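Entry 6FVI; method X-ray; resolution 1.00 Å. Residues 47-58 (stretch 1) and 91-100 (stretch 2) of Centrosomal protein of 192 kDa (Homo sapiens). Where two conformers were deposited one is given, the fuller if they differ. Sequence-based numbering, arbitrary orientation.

Stretch 1, residues 47-58: NHGTTDVKWHLS
Stretch 2 (91-100) LESHGIQKVS

Stretch 1 runs as a loop from His 48 to Asp 52 and then as a strand over residues 53-58; stretch 2 passes through a type II turn, Glu 92 to Gly 95, into a strand over residues 96-100. The two strands run in nearly the same direction, at 17°, but their axes come no closer than 11.3 Å, so side chains rather than backbone fill the gap. Backbone pairing involves Asn 47 and Val 53 of stretch 1 and Leu 91, His 94 and Gly 95 of stretch 2. Val 53 and Leu 91 form an antiparallel hydrogen-bonded pair, CA to CA 5.1 Å, with Val 53 N to Leu 91 O at 2.9 Å and Leu 91 N to Val 53 O at 2.8 Å. Asn 47 N donates to Gly 95 O (2.9 Å, 174°), while His 94 N gives a weak bond to Asn 47 O (2.9 Å, 123°). The turn is closed by Gly 95 N to Glu 92 O (2.9 Å); His 94, at phi/psi 66/17, takes its left-handed position.

The Asn 47 side chain (chi1 t, chi2 2°) points toward stretch 2 and ties the loop together: Asn 47 ND2 donates to Leu 91 O (3.0 Å) and to Thr 51 O (2.8 Å), and Asn 47 OD1 accepts from Gly 49 N (2.9 Å). Ser 93, chi1 t, donates from OG to Gly 49 O at 2.7 Å. Gly 49 O also lies over one face of the His 94 ring (chi1 m), 3.7 Å from His 94 CE1.

From Trp 55 onward the side-chain packing is largely apolar. Trp 55 (chi1 p, chi2 -89°) places CD1 3.8 Å from Leu 91 CB and CZ2 3.7 Å from Gln 97 CG. Trp 55 NE1 donates to a water (2.9 Å), which donates in turn to Gln 97 OE1 (2.8 Å), satisfying the buried indole. Farther along, Leu 57 CD1 (chi1 m, chi2 t) meets Val 99 CG1 (chi1 t) at 3.7 Å.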

# COMPACT_ATOMS: atom_id res chain seq x y z
N ASN A 47 12.97 5.58 4.40
CA ASN A 47 14.15 5.27 3.61
C ASN A 47 15.34 5.00 4.54
O ASN A 47 15.92 5.92 5.08
CB ASN A 47 14.43 6.43 2.66
CG ASN A 47 15.66 6.22 1.81
OD1 ASN A 47 16.32 5.18 1.88
ND2 ASN A 47 15.95 7.20 0.97
N HIS A 48 15.63 3.72 4.72
CA HIS A 48 16.77 3.33 5.56
C HIS A 48 18.11 3.33 4.87
O HIS A 48 19.12 3.05 5.50
CB HIS A 48 16.53 1.94 6.13
CG HIS A 48 15.35 1.86 7.02
ND1 HIS A 48 15.40 2.26 8.33
CD2 HIS A 48 14.07 1.45 6.79
CE1 HIS A 48 14.21 2.09 8.88
NE2 HIS A 48 13.39 1.60 7.97
N GLY A 49 18.14 3.62 3.57
CA GLY A 49 19.38 3.64 2.82
C GLY A 49 20.02 4.99 2.81
O GLY A 49 19.59 5.93 3.48
N THR A 50 21.11 5.05 2.06
CA THR A 50 21.99 6.20 2.00
C THR A 50 21.75 7.08 0.77
O THR A 50 22.40 8.11 0.63
CB THR A 50 23.46 5.76 1.98
OG1 THR A 50 23.68 4.97 0.81
CG2 THR A 50 23.81 4.95 3.24
N THR A 51 20.81 6.67 -0.08
CA THR A 51 20.55 7.38 -1.32
C THR A 51 19.15 7.99 -1.28
O THR A 51 18.30 7.55 -0.53
CB THR A 51 20.61 6.44 -2.51
OG1 THR A 51 19.56 5.47 -2.40
CG2 THR A 51 21.98 5.77 -2.61
N ASP A 52 18.95 9.01 -2.09
CA ASP A 52 17.66 9.58 -2.33
C ASP A 52 16.81 8.63 -3.18
O ASP A 52 17.33 8.07 -4.15
CB ASP A 52 17.92 10.85 -3.08
CG ASP A 52 16.89 11.84 -2.89
OD1 ASP A 52 15.90 11.57 -2.18
OD2 ASP A 52 17.08 12.91 -3.50
N VAL A 53 15.53 8.42 -2.82
CA VAL A 53 14.69 7.45 -3.47
C VAL A 53 13.49 8.11 -4.13
O VAL A 53 12.74 8.85 -3.48
CB VAL A 53 14.26 6.40 -2.45
CG1 VAL A 53 13.11 5.54 -2.94
CG2 VAL A 53 15.45 5.52 -2.08
N LYS A 54 13.27 7.79 -5.39
CA LYS A 54 12.06 8.17 -6.11
C LYS A 54 10.99 7.13 -5.84
O LYS A 54 11.25 5.95 -6.03
CB LYS A 54 12.30 8.19 -7.62
CG LYS A 54 11.00 8.21 -8.45
CD LYS A 54 10.31 9.55 -8.37
CE LYS A 54 8.81 9.45 -8.65
NZ LYS A 54 8.62 9.19 -10.09
N TRP A 55 9.79 7.56 -5.46
CA TRP A 55 8.72 6.63 -5.16
C TRP A 55 7.42 7.09 -5.80
O TRP A 55 7.20 8.28 -6.02
CB TRP A 55 8.57 6.46 -3.63
CG TRP A 55 8.18 7.72 -2.92
CD1 TRP A 55 9.03 8.65 -2.41
CD2 TRP A 55 6.86 8.19 -2.63
NE1 TRP A 55 8.32 9.68 -1.86
CE2 TRP A 55 6.99 9.42 -1.97
CE3 TRP A 55 5.56 7.67 -2.84
CZ2 TRP A 55 5.89 10.14 -1.52
CZ3 TRP A 55 4.48 8.40 -2.38
CH2 TRP A 55 4.65 9.61 -1.74
N HIS A 56 6.53 6.12 -6.02
CA HIS A 56 5.23 6.37 -6.59
C HIS A 56 4.28 5.30 -6.13
O HIS A 56 4.63 4.11 -6.15
CB HIS A 56 5.34 6.35 -8.12
CG HIS A 56 4.03 6.39 -8.83
ND1 HIS A 56 3.20 7.48 -8.88
CD2 HIS A 56 3.35 5.39 -9.43
CE1 HIS A 56 2.13 7.19 -9.60
NE2 HIS A 56 2.18 5.91 -9.92
N LEU A 57 3.08 5.69 -5.74
CA LEU A 57 2.01 4.77 -5.33
C LEU A 57 1.04 4.58 -6.42
O LEU A 57 0.65 5.55 -7.04
CB LEU A 57 1.07 5.38 -4.26
CG LEU A 57 1.76 5.95 -3.07
CD1 LEU A 57 0.91 6.51 -2.00
CD2 LEU A 57 2.69 4.91 -2.43
N SER A 58 0.59 3.34 -6.58
CA SER A 58 -0.46 3.11 -7.53
C SER A 58 -1.36 2.01 -7.08
O SER A 58 -0.98 1.11 -6.36
CB SER A 58 0.12 2.79 -8.89
OG SER A 58 0.80 1.56 -8.83
N LEU A 91 12.26 10.83 -1.60
CA LEU A 91 12.45 10.59 -0.18
C LEU A 91 13.92 10.48 0.11
O LEU A 91 14.58 9.50 -0.27
CB LEU A 91 11.70 9.33 0.21
CG LEU A 91 11.77 8.97 1.68
CD1 LEU A 91 11.31 10.11 2.56
CD2 LEU A 91 10.93 7.74 1.94
N GLU A 92 14.46 11.48 0.79
CA GLU A 92 15.88 11.53 1.08
C GLU A 92 16.31 10.40 2.02
O GLU A 92 15.50 9.83 2.74
CB GLU A 92 16.24 12.92 1.63
CG GLU A 92 15.56 13.26 2.95
CD GLU A 92 15.72 14.73 3.34
OE1 GLU A 92 16.21 15.54 2.50
OE2 GLU A 92 15.39 15.09 4.49
N SER A 93 17.61 10.12 2.01
CA SER A 93 18.22 9.16 2.91
C SER A 93 17.79 9.46 4.33
O SER A 93 17.82 10.61 4.80
CB SER A 93 19.74 9.24 2.81
OG SER A 93 20.38 8.44 3.80
N HIS A 94 17.36 8.41 5.01
CA HIS A 94 16.95 8.46 6.38
C HIS A 94 15.70 9.29 6.61
O HIS A 94 15.39 9.63 7.73
CB HIS A 94 18.11 8.88 7.30
CG HIS A 94 19.34 8.03 7.18
ND1 HIS A 94 19.31 6.66 7.07
CD2 HIS A 94 20.64 8.38 7.19
CE1 HIS A 94 20.54 6.20 7.00
NE2 HIS A 94 21.37 7.22 7.07
N GLY A 95 14.96 9.57 5.55
CA GLY A 95 13.71 10.28 5.66
C GLY A 95 12.49 9.39 5.85
O GLY A 95 12.45 8.26 5.40
N ILE A 96 11.48 9.98 6.47
CA ILE A 96 10.16 9.36 6.66
C ILE A 96 9.11 10.25 6.03
O ILE A 96 9.00 11.44 6.36
CB ILE A 96 9.87 9.17 8.18
CG1 ILE A 96 10.91 8.29 8.85
CG2 ILE A 96 8.45 8.61 8.36
CD1 ILE A 96 10.93 8.39 10.36
N GLN A 97 8.32 9.66 5.12
CA GLN A 97 7.22 10.32 4.45
C GLN A 97 5.91 9.75 4.94
O GLN A 97 5.64 8.56 4.78
CB GLN A 97 7.33 10.09 2.94
CG GLN A 97 6.13 10.59 2.14
CD GLN A 97 6.05 12.09 2.09
OE1 GLN A 97 6.96 12.73 1.56
NE2 GLN A 97 4.97 12.67 2.60
N LYS A 98 5.04 10.60 5.46
CA LYS A 98 3.71 10.17 5.81
C LYS A 98 2.81 10.25 4.56
O LYS A 98 2.80 11.28 3.87
CB LYS A 98 3.15 11.02 6.96
CG LYS A 98 1.80 10.52 7.47
CD LYS A 98 1.13 11.57 8.31
CE LYS A 98 1.43 11.35 9.77
NZ LYS A 98 0.26 10.72 10.44
N VAL A 99 2.08 9.18 4.33
CA VAL A 99 1.08 9.14 3.27
C VAL A 99 -0.28 9.16 3.99
O VAL A 99 -0.61 8.25 4.74
CB VAL A 99 1.23 7.91 2.39
CG1 VAL A 99 0.11 7.87 1.34
CG2 VAL A 99 2.60 7.91 1.69
N SER A 100 -1.03 10.24 3.76
CA SER A 100 -2.37 10.40 4.32
C SER A 100 -3.37 9.72 3.42
O SER A 100 -3.34 9.91 2.22
CB SER A 100 -2.65 11.88 4.49
OG SER A 100 -1.71 12.44 5.40
O HOH W 1 9.07 11.73 0.01